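Local coordinates for esterase E25 (Uncultured bacterium, PDB 4Q05), which probably hydrolyses carboxylic esters, as a dimeric bacterial member of the hormone-sensitive lipase family with an alpha/beta hydrolase fold, at residues A[238-246]-A[259-267]; A[180-188]-A[211-219]. All coordinates share one frame; numbering follows the deposited sequence.

Contact 1: A[238-246]-A[259-267]; sequences DMSKTGDSY and YDGFLEAAV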
loop_
_atom_site.group_PDB
_atom_site.type_symbol
_atom_site.label_atom_id
_atom_site.label_comp_id
_atom_site.label_asym_id
_atom_site.label_seq_id
_atom_site.Cartn_x
_atom_site.Cartn_y
_atom_site.Cartn_z
ATOM N N ASP A 238 13.970 -2.515 -6.982
ATOM C CA ASP A 238 14.358 -3.777 -7.629
ATOM C C ASP A 238 14.151 -3.639 -9.121
ATOM O O ASP A 238 13.012 -3.604 -9.590
ATOM C CB ASP A 238 13.512 -4.939 -7.094
ATOM C CG ASP A 238 13.913 -6.286 -7.681
ATOM O OD1 ASP A 238 14.728 -6.323 -8.635
ATOM O OD2 ASP A 238 13.396 -7.315 -7.184
ATOM N N MET A 239 15.246 -3.547 -9.874
ATOM C CA MET A 239 15.128 -3.322 -11.315
ATOM C C MET A 239 15.270 -4.587 -12.156
ATOM O O MET A 239 15.287 -4.508 -13.376
ATOM C CB MET A 239 16.103 -2.248 -11.795
ATOM C CG MET A 239 15.950 -0.899 -11.069
ATOM S SD MET A 239 14.228 -0.322 -10.954
ATOM C CE MET A 239 13.723 -0.319 -12.680
ATOM N N SER A 240 15.391 -5.747 -11.514
ATOM C CA SER A 240 15.149 -6.992 -12.227
ATOM C C SER A 240 13.654 -7.008 -12.449
ATOM O O SER A 240 12.933 -6.230 -11.826
ATOM C CB SER A 240 15.581 -8.214 -11.407
ATOM O OG SER A 240 14.783 -8.363 -10.247
ATOM N N LYS A 241 13.172 -7.882 -13.322
ATOM C CA LYS A 241 11.746 -7.946 -13.545
ATOM C C LYS A 241 11.125 -8.838 -12.480
ATOM O O LYS A 241 10.544 -9.889 -12.764
ATOM C CB LYS A 241 11.407 -8.417 -14.958
ATOM C CG LYS A 241 10.017 -7.971 -15.390
ATOM C CD LYS A 241 9.684 -8.394 -16.803
ATOM C CE LYS A 241 8.248 -7.996 -17.152
ATOM N NZ LYS A 241 7.883 -8.456 -18.522
ATOM N N THR A 242 11.272 -8.398 -11.237
ATOM C CA THR A 242 10.722 -9.112 -10.108
ATOM C C THR A 242 9.787 -8.153 -9.399
ATOM O O THR A 242 10.200 -7.064 -9.010
ATOM C CB THR A 242 11.825 -9.532 -9.136
ATOM O OG1 THR A 242 12.852 -10.230 -9.850
ATOM C CG2 THR A 242 11.257 -10.419 -8.017
ATOM N N GLY A 243 8.531 -8.558 -9.256
ATOM C CA GLY A 243 7.519 -7.730 -8.635
ATOM C C GLY A 243 6.206 -7.885 -9.376
ATOM O O GLY A 243 6.142 -7.656 -10.583
ATOM N N ASP A 244 5.169 -8.304 -8.654
ATOM C CA ASP A 244 3.835 -8.468 -9.220
ATOM C C ASP A 244 3.450 -7.317 -10.149
ATOM O O ASP A 244 2.931 -7.536 -11.242
ATOM C CB ASP A 244 2.797 -8.562 -8.095
ATOM C CG ASP A 244 2.563 -9.991 -7.620
ATOM O OD1 ASP A 244 3.227 -10.917 -8.126
ATOM O OD2 ASP A 244 1.705 -10.183 -6.733
ATOM N N SER A 245 3.689 -6.089 -9.704
ATOM C CA SER A 245 3.196 -4.936 -10.447
ATOM C C SER A 245 3.818 -4.823 -11.838
ATOM O O SER A 245 3.193 -4.297 -12.756
ATOM C CB SER A 245 3.378 -3.633 -9.649
ATOM O OG SER A 245 4.745 -3.388 -9.311
ATOM N N TYR A 246 5.048 -5.296 -11.997
ATOM C CA TYR A 246 5.641 -5.354 -13.340
ATOM C C TYR A 246 4.739 -6.138 -14.290
ATOM O O TYR A 246 4.683 -5.863 -15.481
ATOM C CB TYR A 246 7.012 -6.030 -13.296
ATOM C CG TYR A 246 8.155 -5.150 -12.857
ATOM C CD1 TYR A 246 8.299 -3.861 -13.353
ATOM C CD2 TYR A 246 9.106 -5.619 -11.964
ATOM C CE1 TYR A 246 9.375 -3.058 -12.974
ATOM C CE2 TYR A 246 10.182 -4.826 -11.574
ATOM C CZ TYR A 246 10.304 -3.548 -12.090
ATOM O OH TYR A 246 11.352 -2.760 -11.707
ATOM N N TYR A 259 7.864 -2.861 -18.438
ATOM C CA TYR A 259 9.265 -3.057 -18.136
ATOM C C TYR A 259 10.029 -3.352 -19.422
ATOM O O TYR A 259 11.174 -2.930 -19.579
ATOM C CB TYR A 259 9.404 -4.235 -17.188
ATOM C CG TYR A 259 10.820 -4.595 -16.815
ATOM C CD1 TYR A 259 11.422 -4.034 -15.699
ATOM C CD2 TYR A 259 11.544 -5.519 -17.559
ATOM C CE1 TYR A 259 12.720 -4.371 -15.338
ATOM C CE2 TYR A 259 12.842 -5.864 -17.211
ATOM C CZ TYR A 259 13.424 -5.282 -16.101
ATOM O OH TYR A 259 14.709 -5.616 -15.734
ATOM N N ASP A 260 9.385 -4.073 -20.337
ATOM C CA ASP A 260 10.047 -4.571 -21.542
ATOM C C ASP A 260 10.393 -3.440 -22.486
ATOM O O ASP A 260 9.662 -2.466 -22.581
ATOM C CB ASP A 260 9.164 -5.569 -22.294
ATOM C CG ASP A 260 8.678 -6.712 -21.413
ATOM O OD1 ASP A 260 9.406 -7.126 -20.477
ATOM O OD2 ASP A 260 7.558 -7.197 -21.674
ATOM N N GLY A 261 11.502 -3.594 -23.201
ATOM C CA GLY A 261 11.948 -2.577 -24.131
ATOM C C GLY A 261 12.801 -1.535 -23.430
ATOM O O GLY A 261 13.869 -1.843 -22.887
ATOM N N PHE A 262 12.321 -0.298 -23.438
ATOM C CA PHE A 262 13.102 0.823 -22.941
ATOM C C PHE A 262 13.574 0.674 -21.498
ATOM O O PHE A 262 14.762 0.846 -21.198
ATOM C CB PHE A 262 12.344 2.139 -23.095
ATOM C CG PHE A 262 13.115 3.312 -22.594
ATOM C CD1 PHE A 262 14.127 3.863 -23.359
ATOM C CD2 PHE A 262 12.877 3.827 -21.335
ATOM C CE1 PHE A 262 14.868 4.935 -22.891
ATOM C CE2 PHE A 262 13.617 4.897 -20.859
ATOM C CZ PHE A 262 14.619 5.452 -21.647
ATOM N N LEU A 263 12.648 0.367 -20.596
ATOM C CA LEU A 263 12.997 0.364 -19.182
ATOM C C LEU A 263 14.079 -0.666 -18.927
ATOM O O LEU A 263 15.073 -0.370 -18.284
ATOM C CB LEU A 263 11.772 0.091 -18.309
ATOM C CG LEU A 263 12.045 0.086 -16.808
ATOM C CD1 LEU A 263 12.783 1.369 -16.396
ATOM C CD2 LEU A 263 10.747 -0.095 -15.999
ATOM N N GLU A 264 13.904 -1.870 -19.457
ATOM C CA GLU A 264 14.937 -2.881 -19.279
ATOM C C GLU A 264 16.279 -2.417 -19.858
ATOM O O GLU A 264 17.331 -2.619 -19.257
ATOM C CB GLU A 264 14.529 -4.228 -19.893
ATOM C CG GLU A 264 15.667 -5.235 -19.787
ATOM C CD GLU A 264 15.301 -6.643 -20.219
ATOM O OE1 GLU A 264 14.186 -6.851 -20.746
ATOM O OE2 GLU A 264 16.148 -7.543 -20.021
ATOM N N ALA A 265 16.232 -1.791 -21.028
ATOM C CA ALA A 265 17.447 -1.298 -21.664
ATOM C C ALA A 265 18.120 -0.274 -20.763
ATOM O O ALA A 265 19.341 -0.309 -20.572
ATOM C CB ALA A 265 17.128 -0.690 -23.023
ATOM N N ALA A 266 17.328 0.637 -20.198
ATOM C CA ALA A 266 17.875 1.645 -19.295
ATOM C C ALA A 266 18.480 0.989 -18.059
ATOM O O ALA A 266 19.567 1.358 -17.603
ATOM C CB ALA A 266 16.796 2.651 -18.888
ATOM N N VAL A 267 17.771 0.004 -17.525
ATOM C CA VAL A 267 18.252 -0.696 -16.348
ATOM C C VAL A 267 19.598 -1.340 -16.677
ATOM O O VAL A 267 20.579 -1.167 -15.948
ATOM C CB VAL A 267 17.239 -1.754 -15.889
ATOM C CG1 VAL A 267 17.872 -2.709 -14.864
ATOM C CG2 VAL A 267 15.996 -1.078 -15.327
HETATM O O HOH W 1 6.162 -4.969 -17.690
#

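Contact 2: A[180-188]-A[211-219]; sequences ARDDVFTVY and LTMGLVQHL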
loop_
_atom_site.group_PDB
_atom_site.type_symbol
_atom_site.label_atom_id
_atom_site.label_comp_id
_atom_site.label_asym_id
_atom_site.label_seq_id
_atom_site.Cartn_x
_atom_site.Cartn_y
_atom_site.Cartn_z
ATOM N N ALA A 180 26.919 8.608 -10.912
ATOM C CA ALA A 180 25.781 9.199 -10.210
ATOM C C ALA A 180 25.894 8.969 -8.706
ATOM O O ALA A 180 25.749 9.889 -7.905
ATOM C CB ALA A 180 24.442 8.631 -10.744
ATOM N N ARG A 181 26.148 7.723 -8.328
ATOM C CA ARG A 181 26.379 7.384 -6.932
ATOM C C ARG A 181 27.429 8.315 -6.333
ATOM O O ARG A 181 27.229 8.887 -5.256
ATOM C CB ARG A 181 26.837 5.927 -6.851
ATOM C CG ARG A 181 27.514 5.482 -5.559
ATOM C CD ARG A 181 28.003 4.048 -5.751
ATOM N NE ARG A 181 28.411 3.410 -4.507
ATOM C CZ ARG A 181 27.612 2.671 -3.742
ATOM N NH1 ARG A 181 26.340 2.464 -4.086
ATOM N NH2 ARG A 181 28.090 2.139 -2.625
ATOM N N ASP A 182 28.547 8.466 -7.037
ATOM C CA ASP A 182 29.649 9.305 -6.555
ATOM C C ASP A 182 29.200 10.744 -6.332
ATOM O O ASP A 182 29.512 11.355 -5.304
ATOM C CB ASP A 182 30.835 9.278 -7.538
ATOM C CG ASP A 182 31.569 7.937 -7.546
ATOM O OD1 ASP A 182 31.370 7.126 -6.613
ATOM O OD2 ASP A 182 32.345 7.700 -8.494
ATOM N N ASP A 183 28.475 11.283 -7.307
ATOM C CA ASP A 183 27.963 12.645 -7.209
ATOM C C ASP A 183 27.061 12.855 -6.011
ATOM O O ASP A 183 27.184 13.858 -5.292
ATOM C CB ASP A 183 27.221 13.041 -8.479
ATOM C CG ASP A 183 28.162 13.268 -9.642
ATOM O OD1 ASP A 183 29.388 13.221 -9.407
ATOM O OD2 ASP A 183 27.675 13.496 -10.769
ATOM N N VAL A 184 26.151 11.921 -5.780
ATOM C CA VAL A 184 25.284 12.072 -4.625
ATOM C C VAL A 184 26.112 12.026 -3.344
ATOM O O VAL A 184 25.955 12.865 -2.463
ATOM C CB VAL A 184 24.149 11.040 -4.608
ATOM C CG1 VAL A 184 23.366 11.162 -3.328
ATOM C CG2 VAL A 184 23.236 11.271 -5.812
ATOM N N PHE A 185 27.029 11.072 -3.259
ATOM C CA PHE A 185 27.894 10.989 -2.085
ATOM C C PHE A 185 28.706 12.274 -1.889
ATOM O O PHE A 185 28.828 12.782 -0.775
ATOM C CB PHE A 185 28.817 9.782 -2.203
ATOM C CG PHE A 185 29.761 9.630 -1.050
ATOM C CD1 PHE A 185 29.306 9.178 0.173
ATOM C CD2 PHE A 185 31.102 9.936 -1.193
ATOM C CE1 PHE A 185 30.171 9.035 1.242
ATOM C CE2 PHE A 185 31.975 9.794 -0.129
ATOM C CZ PHE A 185 31.507 9.339 1.088
ATOM N N THR A 186 29.246 12.802 -2.983
ATOM C CA THR A 186 30.061 14.017 -2.930
ATOM C C THR A 186 29.288 15.175 -2.331
ATOM O O THR A 186 29.771 15.863 -1.436
ATOM C CB THR A 186 30.552 14.412 -4.343
ATOM O OG1 THR A 186 31.504 13.451 -4.799
ATOM C CG2 THR A 186 31.205 15.776 -4.335
ATOM N N VAL A 187 28.068 15.385 -2.815
ATOM C CA VAL A 187 27.257 16.475 -2.302
ATOM C C VAL A 187 26.894 16.233 -0.845
ATOM O O VAL A 187 26.967 17.141 -0.011
ATOM C CB VAL A 187 25.977 16.669 -3.140
ATOM C CG1 VAL A 187 25.029 17.639 -2.445
ATOM C CG2 VAL A 187 26.338 17.175 -4.515
ATOM N N TYR A 188 26.512 15.005 -0.527
ATOM C CA TYR A 188 26.160 14.685 0.855
ATOM C C TYR A 188 27.330 14.945 1.817
ATOM O O TYR A 188 27.155 15.574 2.861
ATOM C CB TYR A 188 25.696 13.235 0.978
ATOM C CG TYR A 188 25.167 12.891 2.348
ATOM C CD1 TYR A 188 23.902 13.316 2.748
ATOM C CD2 TYR A 188 25.929 12.148 3.242
ATOM C CE1 TYR A 188 23.410 13.011 4.001
ATOM C CE2 TYR A 188 25.445 11.832 4.495
ATOM C CZ TYR A 188 24.178 12.263 4.866
ATOM O OH TYR A 188 23.681 11.958 6.113
ATOM N N LEU A 211 19.459 5.520 -6.096
ATOM C CA LEU A 211 20.728 6.075 -5.599
ATOM C C LEU A 211 20.634 6.408 -4.120
ATOM O O LEU A 211 21.588 6.216 -3.367
ATOM C CB LEU A 211 21.116 7.347 -6.354
ATOM C CG LEU A 211 21.340 7.223 -7.855
ATOM C CD1 LEU A 211 21.476 8.622 -8.451
ATOM C CD2 LEU A 211 22.556 6.335 -8.159
ATOM N N THR A 212 19.482 6.918 -3.704
ATOM C CA THR A 212 19.291 7.270 -2.300
ATOM C C THR A 212 19.458 6.034 -1.415
ATOM O O THR A 212 20.202 6.040 -0.437
ATOM C CB THR A 212 17.920 7.941 -2.075
ATOM O OG1 THR A 212 17.957 9.253 -2.642
ATOM C CG2 THR A 212 17.604 8.065 -0.592
ATOM N N MET A 213 18.771 4.962 -1.772
ATOM C CA MET A 213 18.900 3.722 -1.020
ATOM C C MET A 213 20.352 3.223 -1.021
ATOM O O MET A 213 20.883 2.822 0.013
ATOM C CB MET A 213 17.959 2.655 -1.591
ATOM C CG MET A 213 16.469 2.994 -1.403
ATOM S SD MET A 213 15.438 1.727 -2.164
ATOM C CE MET A 213 15.721 0.334 -1.058
ATOM N N GLY A 214 20.990 3.244 -2.189
ATOM C CA GLY A 214 22.368 2.797 -2.289
ATOM C C GLY A 214 23.311 3.649 -1.463
ATOM O O GLY A 214 24.209 3.141 -0.796
ATOM N N LEU A 215 23.106 4.960 -1.497
ATOM C CA LEU A 215 23.915 5.865 -0.686
ATOM C C LEU A 215 23.771 5.575 0.803
ATOM O O LEU A 215 24.758 5.498 1.537
ATOM C CB LEU A 215 23.518 7.315 -0.933
ATOM C CG LEU A 215 24.217 8.265 0.043
ATOM C CD1 LEU A 215 25.728 8.211 -0.171
ATOM C CD2 LEU A 215 23.704 9.682 -0.125
ATOM N N VAL A 216 22.533 5.434 1.265
ATOM C CA VAL A 216 22.322 5.218 2.687
ATOM C C VAL A 216 23.000 3.920 3.136
ATOM O O VAL A 216 23.561 3.861 4.217
ATOM C CB VAL A 216 20.826 5.213 3.056
ATOM C CG1 VAL A 216 20.644 4.861 4.530
ATOM C CG2 VAL A 216 20.220 6.574 2.758
ATOM N N GLN A 217 22.941 2.887 2.303
ATOM C CA GLN A 217 23.599 1.626 2.617
ATOM C C GLN A 217 25.114 1.809 2.750
ATOM O O GLN A 217 25.739 1.276 3.666
ATOM C CB GLN A 217 23.261 0.578 1.553
ATOM C CG GLN A 217 21.832 0.072 1.692
ATOM C CD GLN A 217 21.346 -0.660 0.472
ATOM O OE1 GLN A 217 21.727 -0.342 -0.648
ATOM N NE2 GLN A 217 20.490 -1.639 0.680
ATOM N N HIS A 218 25.682 2.586 1.837
ATOM C CA HIS A 218 27.099 2.938 1.870
ATOM C C HIS A 218 27.439 3.701 3.156
ATOM O O HIS A 218 28.361 3.325 3.886
ATOM C CB HIS A 218 27.444 3.772 0.636
ATOM C CG HIS A 218 28.900 4.108 0.509
ATOM N ND1 HIS A 218 29.902 3.180 0.703
ATOM C CD2 HIS A 218 29.523 5.268 0.186
ATOM C CE1 HIS A 218 31.077 3.756 0.517
ATOM N NE2 HIS A 218 30.874 5.022 0.200
ATOM N N LEU A 219 26.678 4.755 3.443
ATOM C CA LEU A 219 26.872 5.531 4.670
ATOM C C LEU A 219 26.848 4.657 5.915
ATOM O O LEU A 219 27.659 4.837 6.826
ATOM C CB LEU A 219 25.811 6.620 4.812
ATOM C CG LEU A 219 25.734 7.669 3.712
ATOM C CD1 LEU A 219 24.526 8.571 3.938
ATOM C CD2 LEU A 219 27.022 8.477 3.645
HETATM O O HOH W 2 25.378 1.033 -1.898
#

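Contact 1: A[238-246]-A[259-267]
Tyr-259 reaches toward segment 238-246 and touches Met-239, Lys-241 and Tyr-246 along its length. Its CG lies anti to the backbone N (chi1 178°), which swings the ring out to Lys-241 and Tyr-246. CB lies 3.9 Å from Lys-241 CE. CG and CD2 run beneath the lysine chain, whose CG stands over the ring face, 3.8 Å from the Tyr-259 centroid; Glu-264 CA lies over the opposite face. CD1, on the other long edge, points at the face of the Tyr-246 ring, 3.5 Å from Tyr-246 CE1. The two rings form a T-shaped pair with planes at 69°. At the tip, Tyr-259 OH gives its proton to Met-239 O at 2.7 Å, tilted 16° from the carbonyl plane.

Lys-241 is extended beyond CG and passes over the tyrosine. Its NZ then forms a salt bridge with Asp-260 OD1 at 2.8 Å, on the syn side of the carboxylate. A water joins Tyr-246 O to Tyr-259 N. Tyr-246 is itself held by a hydrogen bond from its OH to Asp-238 O. Farther along, Met-239 CE packs 3.6 Å from Val-267 CG2 and also meets Leu-263. A leucine in place of Tyr-259 takes away the hydroxyl and the ring edge, and would probably leave Met-239 O without this donor and the face of Tyr-246 without its edge-on partner.

Asp-238 OD2 forms a salt bridge with Arg-310. Asp-244 forms one with Arg-301 of the second subunit, so this segment also takes part in the dimer interface. The hydrogen bond from Ser-240 N to Asp-238 OD1 makes an Asx turn, and Lys-241 centres an inverse gamma turn. This tightly turned connection follows strand 229-235 of the alpha/beta hydrolase sheet and is packed against the start of helix 262-271.

Contact 2: A[180-188]-A[211-219]
Leu-215 and Leu-211 meet the side of helix 180-188 that faces them. The two methyls of Leu-215 divide the work: CD2 lies 3.5 Å from Val-184 CG1, and CD1 touches the edge of the Phe-185 ring. Leu-211 CD1 packs 3.7 Å from Ala-180 CB and also meets Val-184 CG2. At the C-terminal end, Leu-219 CD1 comes within 3.4 Å of Tyr-188 CE2.

Phe-185 extends with CG anti to its N (chi1 179°), which carries the ring toward His-218. The histidine edge points at the face of this ring in a T-shaped pair, with centroids 5.3 Å apart and planes at 60°. Arg-181 runs extended as far as NE, and its guanidinium ends beside His-218, with NH2 3.7 Å from His-218 CB. Arg-181 NH1 donates to a water at 2.8 Å, and that water donates to Gly-214 O.

The segment axes cross at -61° and approach to 9.9 Å. Behind this layer, Leu-215 and Thr-212 also touch Leu-202 of the central sheet, and Thr-212 OG1 is hydrogen-bonded to Thr-136 OG1. On the other helix, Asp-183 forms a salt bridge with Arg-170, and Val-187 rests on strand 114-120. Tyr-188 OH bonds to Asp-225 O, which fixes the far end of its ring.

Across the two segments the contact is therefore mainly apolar in its buried part. A polar link is the water between Arg-181 NH1 and Gly-214 O, at the partly exposed margin. Close fit of side chains, more than charge pairing, is likely to hold these two helices together.

In the fold
Contact 2 comes first along the chain and closes before contact 1 opens. Their centres are 22 Å apart, and their nearest atoms are about 7 Å apart without touching. Both lie within the alpha/beta hydrolase range. Contact 2 pairs helices 179-194 and 206-221, and strand 200-205 comes between them in the sequence. Strand 229-235, the next in the sheet, then leads into the segment 238-246 of contact 1, which meets helix 262-271. A probable nucleophile elbow, with Ser-206 at the start of helix 206-221, precedes segment 211-219. Leu-211 touches this motif and Met-239 lies near it, so the contacts approach the probable catalytic region from two parts of the fold.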